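Side-chain contacts in protein (congerin I) (Conger myriaster, PDB 1C1L), which binds beta-galactosides as a homodimeric galectin of the conger eel, here holding lactose in its carbohydrate-recognition domain: residues 43-48 with 69-74; 35-40 with 115-120. All blocks are in the same frame, centred on the assembly; numbering follows the deposited sequence.

Contact 1. Residues 43-48 with 69-74. With GAL (beta-D-galactopyranose), chain B; BGC (beta-D-glucopyranose), chain C.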
loop_
_atom_site.group_PDB
_atom_site.type_symbol
_atom_site.label_atom_id
_atom_site.label_comp_id
_atom_site.label_asym_id
_atom_site.label_seq_id
_atom_site.Cartn_x
_atom_site.Cartn_y
_atom_site.Cartn_z
ATOM N N SER A 43 -8.084 -3.528 -15.818
ATOM C CA SER A 43 -7.519 -2.802 -16.947
ATOM C C SER A 43 -6.154 -3.372 -17.333
ATOM O O SER A 43 -5.775 -3.308 -18.505
ATOM C CB SER A 43 -7.367 -1.320 -16.614
ATOM O OG SER A 43 -8.634 -0.692 -16.653
ATOM N N LEU A 44 -5.382 -3.949 -16.419
ATOM C CA LEU A 44 -4.106 -4.535 -16.781
ATOM C C LEU A 44 -3.861 -5.749 -15.913
ATOM O O LEU A 44 -4.011 -5.701 -14.686
ATOM C CB LEU A 44 -2.957 -3.519 -16.592
ATOM C CG LEU A 44 -1.529 -4.042 -16.831
ATOM C CD1 LEU A 44 -1.326 -4.409 -18.285
ATOM C CD2 LEU A 44 -0.534 -2.985 -16.386
ATOM N N HIS A 45 -3.559 -6.849 -16.603
ATOM C CA HIS A 45 -3.144 -8.099 -15.997
ATOM C C HIS A 45 -1.760 -8.268 -16.588
ATOM O O HIS A 45 -1.641 -8.413 -17.809
ATOM C CB HIS A 45 -4.057 -9.243 -16.443
ATOM C CG HIS A 45 -3.560 -10.649 -16.114
ATOM N ND1 HIS A 45 -3.551 -11.293 -14.961
ATOM C CD2 HIS A 45 -3.112 -11.538 -17.066
ATOM C CE1 HIS A 45 -3.118 -12.512 -15.153
ATOM N NE2 HIS A 45 -2.852 -12.646 -16.421
ATOM N N LEU A 46 -0.701 -8.250 -15.782
ATOM C CA LEU A 46 0.664 -8.347 -16.263
ATOM C C LEU A 46 1.204 -9.642 -15.704
ATOM O O LEU A 46 1.509 -9.733 -14.510
ATOM C CB LEU A 46 1.464 -7.146 -15.745
ATOM C CG LEU A 46 2.982 -7.174 -15.968
ATOM C CD1 LEU A 46 3.303 -7.055 -17.443
ATOM C CD2 LEU A 46 3.617 -6.057 -15.187
ATOM N N ASP A 47 1.292 -10.664 -16.547
ATOM C CA ASP A 47 1.667 -11.997 -16.124
ATOM C C ASP A 47 3.091 -12.379 -16.536
ATOM O O ASP A 47 3.438 -12.332 -17.722
ATOM C CB ASP A 47 0.640 -12.970 -16.720
ATOM C CG ASP A 47 0.505 -14.299 -16.001
ATOM O OD1 ASP A 47 0.797 -14.417 -14.817
ATOM O OD2 ASP A 47 0.082 -15.242 -16.644
ATOM N N HIS A 48 3.966 -12.648 -15.566
ATOM C CA HIS A 48 5.309 -13.136 -15.843
ATOM C C HIS A 48 5.256 -14.637 -15.709
ATOM O O HIS A 48 5.051 -15.168 -14.616
ATOM C CB HIS A 48 6.357 -12.590 -14.853
ATOM C CG HIS A 48 6.839 -11.187 -15.210
ATOM N ND1 HIS A 48 6.206 -10.060 -14.971
ATOM C CD2 HIS A 48 8.004 -10.843 -15.863
ATOM C CE1 HIS A 48 6.888 -9.056 -15.434
ATOM N NE2 HIS A 48 7.976 -9.529 -15.977
ATOM N N ASN A 69 -13.490 -15.404 -17.663
ATOM C CA ASN A 69 -14.145 -15.694 -18.931
ATOM C C ASN A 69 -14.160 -14.506 -19.872
ATOM O O ASN A 69 -14.887 -14.506 -20.869
ATOM C CB ASN A 69 -15.568 -16.182 -18.670
ATOM C CG ASN A 69 -15.484 -17.579 -18.091
ATOM O OD1 ASN A 69 -14.874 -18.505 -18.634
ATOM N ND2 ASN A 69 -15.952 -17.771 -16.877
ATOM N N GLY A 70 -13.381 -13.456 -19.619
ATOM C CA GLY A 70 -13.420 -12.312 -20.513
ATOM C C GLY A 70 -12.052 -11.906 -21.006
ATOM O O GLY A 70 -11.934 -10.768 -21.462
ATOM N N TRP A 71 -11.006 -12.719 -20.902
ATOM C CA TRP A 71 -9.672 -12.328 -21.355
ATOM C C TRP A 71 -9.720 -11.967 -22.826
ATOM O O TRP A 71 -10.327 -12.696 -23.621
ATOM C CB TRP A 71 -8.669 -13.448 -21.147
ATOM C CG TRP A 71 -8.479 -13.809 -19.685
ATOM C CD1 TRP A 71 -8.837 -15.037 -19.202
ATOM C CD2 TRP A 71 -7.948 -12.992 -18.716
ATOM N NE1 TRP A 71 -8.523 -15.006 -17.924
ATOM C CE2 TRP A 71 -7.984 -13.820 -17.594
ATOM C CE3 TRP A 71 -7.421 -11.706 -18.643
ATOM C CZ2 TRP A 71 -7.517 -13.340 -16.362
ATOM C CZ3 TRP A 71 -6.955 -11.230 -17.417
ATOM C CH2 TRP A 71 -6.993 -12.048 -16.284
ATOM N N GLU A 72 -9.097 -10.850 -23.160
ATOM C CA GLU A 72 -9.175 -10.334 -24.513
ATOM C C GLU A 72 -7.900 -10.628 -25.303
ATOM O O GLU A 72 -7.300 -11.693 -25.129
ATOM C CB GLU A 72 -9.472 -8.849 -24.398
ATOM C CG GLU A 72 -10.760 -8.528 -23.635
ATOM C CD GLU A 72 -11.235 -7.098 -23.743
ATOM O OE1 GLU A 72 -10.781 -6.382 -24.623
ATOM O OE2 GLU A 72 -12.077 -6.698 -22.950
ATOM N N THR A 73 -7.451 -9.736 -26.204
ATOM C CA THR A 73 -6.221 -9.953 -26.950
ATOM C C THR A 73 -4.959 -9.810 -26.107
ATOM O O THR A 73 -4.672 -8.783 -25.509
ATOM C CB THR A 73 -6.168 -8.942 -28.128
ATOM O OG1 THR A 73 -7.372 -9.164 -28.865
ATOM C CG2 THR A 73 -4.938 -9.094 -29.024
ATOM N N GLU A 74 -4.196 -10.892 -26.032
ATOM C CA GLU A 74 -2.915 -10.869 -25.360
ATOM C C GLU A 74 -1.872 -10.112 -26.152
ATOM O O GLU A 74 -1.870 -10.097 -27.392
ATOM C CB GLU A 74 -2.378 -12.270 -25.163
ATOM C CG GLU A 74 -3.300 -13.105 -24.312
ATOM C CD GLU A 74 -2.775 -14.499 -24.003
ATOM O OE1 GLU A 74 -1.912 -15.003 -24.713
ATOM O OE2 GLU A 74 -3.237 -15.087 -23.040
HETATM C C1 GAL B . -4.924 -17.281 -19.661
HETATM C C2 GAL B . -4.684 -17.634 -18.193
HETATM C C3 GAL B . -5.156 -16.498 -17.282
HETATM C C4 GAL B . -4.551 -15.154 -17.727
HETATM C C5 GAL B . -4.788 -14.943 -19.217
HETATM C C6 GAL B . -4.124 -13.682 -19.729
HETATM O O2 GAL B . -5.399 -18.823 -17.881
HETATM O O3 GAL B . -4.772 -16.792 -15.949
HETATM O O4 GAL B . -3.160 -15.167 -17.444
HETATM O O5 GAL B . -4.272 -16.059 -19.983
HETATM O O6 GAL B . -4.411 -13.490 -21.092
HETATM C C2 BGC C . -3.636 -18.405 -24.178
HETATM C C3 BGC C . -3.352 -18.424 -22.667
HETATM C C4 BGC C . -4.628 -18.118 -21.904
HETATM C C5 BGC C . -5.726 -19.108 -22.322
HETATM C C6 BGC C . -7.040 -18.856 -21.615
HETATM C C1 BGC C . -4.801 -19.334 -24.516
HETATM O O1 BGC C . -5.132 -19.196 -25.843
HETATM O O2 BGC C . -2.474 -18.826 -24.878
HETATM O O3 BGC C . -2.362 -17.459 -22.365
HETATM O O4 BGC C . -4.379 -18.248 -20.478
HETATM O O5 BGC C . -5.951 -18.968 -23.734
HETATM O O6 BGC C . -7.535 -17.551 -21.876
#

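Contact 2. Residues 35-40 with 115-120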
loop_
_atom_site.group_PDB
_atom_site.type_symbol
_atom_site.label_atom_id
_atom_site.label_comp_id
_atom_site.label_asym_id
_atom_site.label_seq_id
_atom_site.Cartn_x
_atom_site.Cartn_y
_atom_site.Cartn_z
ATOM N N VAL A 35 -4.318 -4.568 -11.963
ATOM C CA VAL A 35 -4.939 -3.311 -11.547
ATOM C C VAL A 35 -6.231 -3.098 -12.320
ATOM O O VAL A 35 -6.361 -3.410 -13.522
ATOM C CB VAL A 35 -4.055 -2.032 -11.782
ATOM C CG1 VAL A 35 -2.933 -2.037 -10.767
ATOM C CG2 VAL A 35 -3.486 -1.969 -13.192
ATOM N N GLY A 36 -7.222 -2.578 -11.615
ATOM C CA GLY A 36 -8.493 -2.319 -12.234
ATOM C C GLY A 36 -9.498 -1.911 -11.189
ATOM O O GLY A 36 -9.166 -1.238 -10.208
ATOM N N GLU A 37 -10.729 -2.351 -11.390
ATOM C CA GLU A 37 -11.806 -2.039 -10.467
ATOM C C GLU A 37 -12.025 -3.159 -9.454
ATOM O O GLU A 37 -12.484 -2.934 -8.335
ATOM C CB GLU A 37 -13.090 -1.833 -11.216
ATOM C CG GLU A 37 -13.239 -0.774 -12.321
ATOM C CD GLU A 37 -14.660 -0.767 -12.873
ATOM O OE1 GLU A 37 -15.293 -1.819 -12.944
ATOM O OE2 GLU A 37 -15.151 0.296 -13.234
ATOM N N SER A 38 -11.699 -4.390 -9.813
ATOM C CA SER A 38 -11.918 -5.546 -8.960
ATOM C C SER A 38 -11.175 -6.694 -9.618
ATOM O O SER A 38 -10.736 -6.552 -10.761
ATOM C CB SER A 38 -13.420 -5.878 -8.876
ATOM O OG SER A 38 -14.039 -6.294 -10.101
ATOM N N MET A 39 -11.134 -7.859 -8.972
ATOM C CA MET A 39 -10.528 -9.059 -9.529
ATOM C C MET A 39 -11.197 -9.431 -10.857
ATOM O O MET A 39 -10.604 -10.047 -11.744
ATOM C CB MET A 39 -10.690 -10.248 -8.574
ATOM C CG MET A 39 -10.089 -10.128 -7.189
ATOM S SD MET A 39 -10.480 -11.521 -6.110
ATOM C CE MET A 39 -9.227 -12.645 -6.622
ATOM N N ASN A 40 -12.478 -9.108 -11.026
ATOM C CA ASN A 40 -13.183 -9.421 -12.259
ATOM C C ASN A 40 -13.116 -8.400 -13.362
ATOM O O ASN A 40 -13.428 -8.712 -14.508
ATOM C CB ASN A 40 -14.644 -9.693 -11.976
ATOM C CG ASN A 40 -14.885 -11.174 -11.817
ATOM O OD1 ASN A 40 -15.741 -11.763 -12.466
ATOM N ND2 ASN A 40 -14.123 -11.878 -10.987
ATOM N N TYR A 115 -10.175 0.608 -21.583
ATOM C CA TYR A 115 -11.439 1.080 -21.054
ATOM C C TYR A 115 -11.434 2.571 -20.713
ATOM O O TYR A 115 -12.347 3.038 -20.039
ATOM C CB TYR A 115 -11.798 0.217 -19.826
ATOM C CG TYR A 115 -11.643 -1.278 -20.101
ATOM C CD1 TYR A 115 -12.216 -1.854 -21.242
ATOM C CD2 TYR A 115 -10.874 -2.044 -19.233
ATOM C CE1 TYR A 115 -11.999 -3.206 -21.512
ATOM C CE2 TYR A 115 -10.660 -3.393 -19.499
ATOM C CZ TYR A 115 -11.224 -3.956 -20.642
ATOM O OH TYR A 115 -10.993 -5.276 -20.930
ATOM N N SER A 116 -10.445 3.335 -21.172
ATOM C CA SER A 116 -10.360 4.772 -20.908
ATOM C C SER A 116 -10.550 5.158 -19.442
ATOM O O SER A 116 -11.325 6.029 -19.046
ATOM C CB SER A 116 -11.377 5.491 -21.803
ATOM O OG SER A 116 -11.037 5.233 -23.164
ATOM N N LYS A 117 -9.763 4.493 -18.618
ATOM C CA LYS A 117 -9.800 4.700 -17.186
ATOM C C LYS A 117 -8.899 5.852 -16.799
ATOM O O LYS A 117 -7.841 6.053 -17.383
ATOM C CB LYS A 117 -9.347 3.451 -16.447
ATOM C CG LYS A 117 -10.296 2.285 -16.650
ATOM C CD LYS A 117 -11.668 2.708 -16.161
ATOM C CE LYS A 117 -12.508 1.477 -16.002
ATOM N NZ LYS A 117 -13.734 1.879 -15.352
ATOM N N GLU A 118 -9.366 6.647 -15.840
ATOM C CA GLU A 118 -8.586 7.742 -15.303
ATOM C C GLU A 118 -8.310 7.593 -13.816
ATOM O O GLU A 118 -7.628 8.435 -13.226
ATOM C CB GLU A 118 -9.318 9.048 -15.546
ATOM C CG GLU A 118 -9.211 9.380 -17.023
ATOM C CD GLU A 118 -9.946 10.623 -17.461
ATOM O OE1 GLU A 118 -11.139 10.751 -17.189
ATOM O OE2 GLU A 118 -9.307 11.456 -18.092
ATOM N N PHE A 119 -8.839 6.536 -13.209
ATOM C CA PHE A 119 -8.658 6.239 -11.800
ATOM C C PHE A 119 -8.783 4.719 -11.674
ATOM O O PHE A 119 -9.675 4.134 -12.312
ATOM C CB PHE A 119 -9.744 6.946 -10.968
ATOM C CG PHE A 119 -9.691 6.535 -9.506
ATOM C CD1 PHE A 119 -8.570 6.851 -8.736
ATOM C CD2 PHE A 119 -10.727 5.774 -8.961
ATOM C CE1 PHE A 119 -8.485 6.391 -7.430
ATOM C CE2 PHE A 119 -10.632 5.316 -7.650
ATOM C CZ PHE A 119 -9.512 5.625 -6.886
ATOM N N LEU A 120 -7.916 4.059 -10.903
ATOM C CA LEU A 120 -7.975 2.611 -10.717
ATOM C C LEU A 120 -7.973 2.294 -9.223
ATOM O O LEU A 120 -6.956 2.524 -8.562
ATOM C CB LEU A 120 -6.779 1.909 -11.342
ATOM C CG LEU A 120 -6.644 2.025 -12.853
ATOM C CD1 LEU A 120 -5.310 1.459 -13.277
ATOM C CD2 LEU A 120 -7.753 1.253 -13.542
#

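Contact 1. Residues 43-48 with 69-74
H45 and W71 meet where the galactose of the bound lactose is gripped. The outer corner of the indole, CZ3 and CH2, lies over one face of the imidazole, offset toward its rim, with W71 CZ3 3.6 Å from H45 CB; the two form an oblique aromatic pair, their planes at 45°. With CG of H45 anti to the backbone N (chi1 168°), the imidazole reaches out from its strand, and galactose O4 lies at the ring edge, near its plane, 2.7 Å from H45 NE2, where either partner may be the donor. ND1 is hydrogen-bonded to N34 OD1, which fixes the rotation of the ring. An imidazole suits this place because its two nitrogens serve the protein and the sugar at once.

The indole is the platform: galactose C5 sits 3.7 Å above it, over its centre, the CH-pi packing by which galectins recognise galactose, while W71 NE1 is held by D68 OD1. This side is close-packed. The indole fits the glucose more loosely, W71 CD1 coming no nearer to glucose O6 than 3.9 Å; there polar partners take over, R49 and also E74, whose single OE2 accepts from galactose O6 and, at 2.6 Å, from glucose O3. R76 pairs with OE1 and probably steadies the carboxylate.

H45 stands on strand 41-52, between strands 30-35 and 55-64 of one sheet of the galectin sandwich, whereas W71 rises from the loop that joins 55-64 to 75-77.

Contact 2. Residues 35-40 with 115-120
Of the flat groups, the carboxylate of E37 is the one that meets a partner across this contact: the ammonium of K117 comes to OE2 from above the carboxylate plane, 48° out of it, with NZ to OE2 at 3.0 Å. At the other carboxylate oxygen, OE1, lies S41 OG, a weak hydrogen bond. The two long chains cross at about a right angle. E37 runs extended beyond CG, whereas K117 bends at chi2 (-59°), and that bend turns its amine toward the glutamate. Both residues suit the border of the contact, since a flexible chain can carry its charge to a partner while its methylenes stay near the protein; CG of K117 also packs on S43.

Beneath the ion pair the contact turns apolar. V35 and L120 cross nearly at right angles, CG2 of the valine 3.9 Å from CD1 of the leucine, while the other leucine methyl, CD2, rests 3.9 Å from G36 CA. A glycine suits this corner because the chain turns there with an extended backbone, phi 172° and psi -143°, that glycine adopts far more readily than other residues. Branched aliphatic residues fit the buried layer between the two sheets, where V35 also meets L92 and L123, and L120 meets Y94. Backbone bonds from G36 to F122 and from L120 to F12 tie the two segments into the surrounding fold.

The chemistry is thus graded from inside to outside: van der Waals packing holds the buried end, and one salt bridge closes the more exposed side. With a single ammonium bond to OE2, made from above the plane, and OE1 only weakly engaged by S41, the ion pair is probably a modest electrostatic tie.

How the contacts relate
Contact 1 is a partly buried binding site built of aromatic and polar groups directed at a sugar; contact 2 is mostly buried packing with a charged fringe, and no sugar takes part. They share strand 41-52 as a neighbour: residues 43-48 of contact 1 lie on it, while residues 35-40 lead into it from strand 30-35. The two meet directly, since L44 O and V35 N are 3.0 Å apart, probably hydrogen-bonded, and E72 OE2 and Y115 OH, at 2.7 Å, probably bond as well. Residues 115-120 thus flank the loop 69-74 that carries W71. The segments of contact 2 also pack on the second subunit, M39 on K8 and F119 on G4 of that chain, whereas contact 1 belongs to one chain.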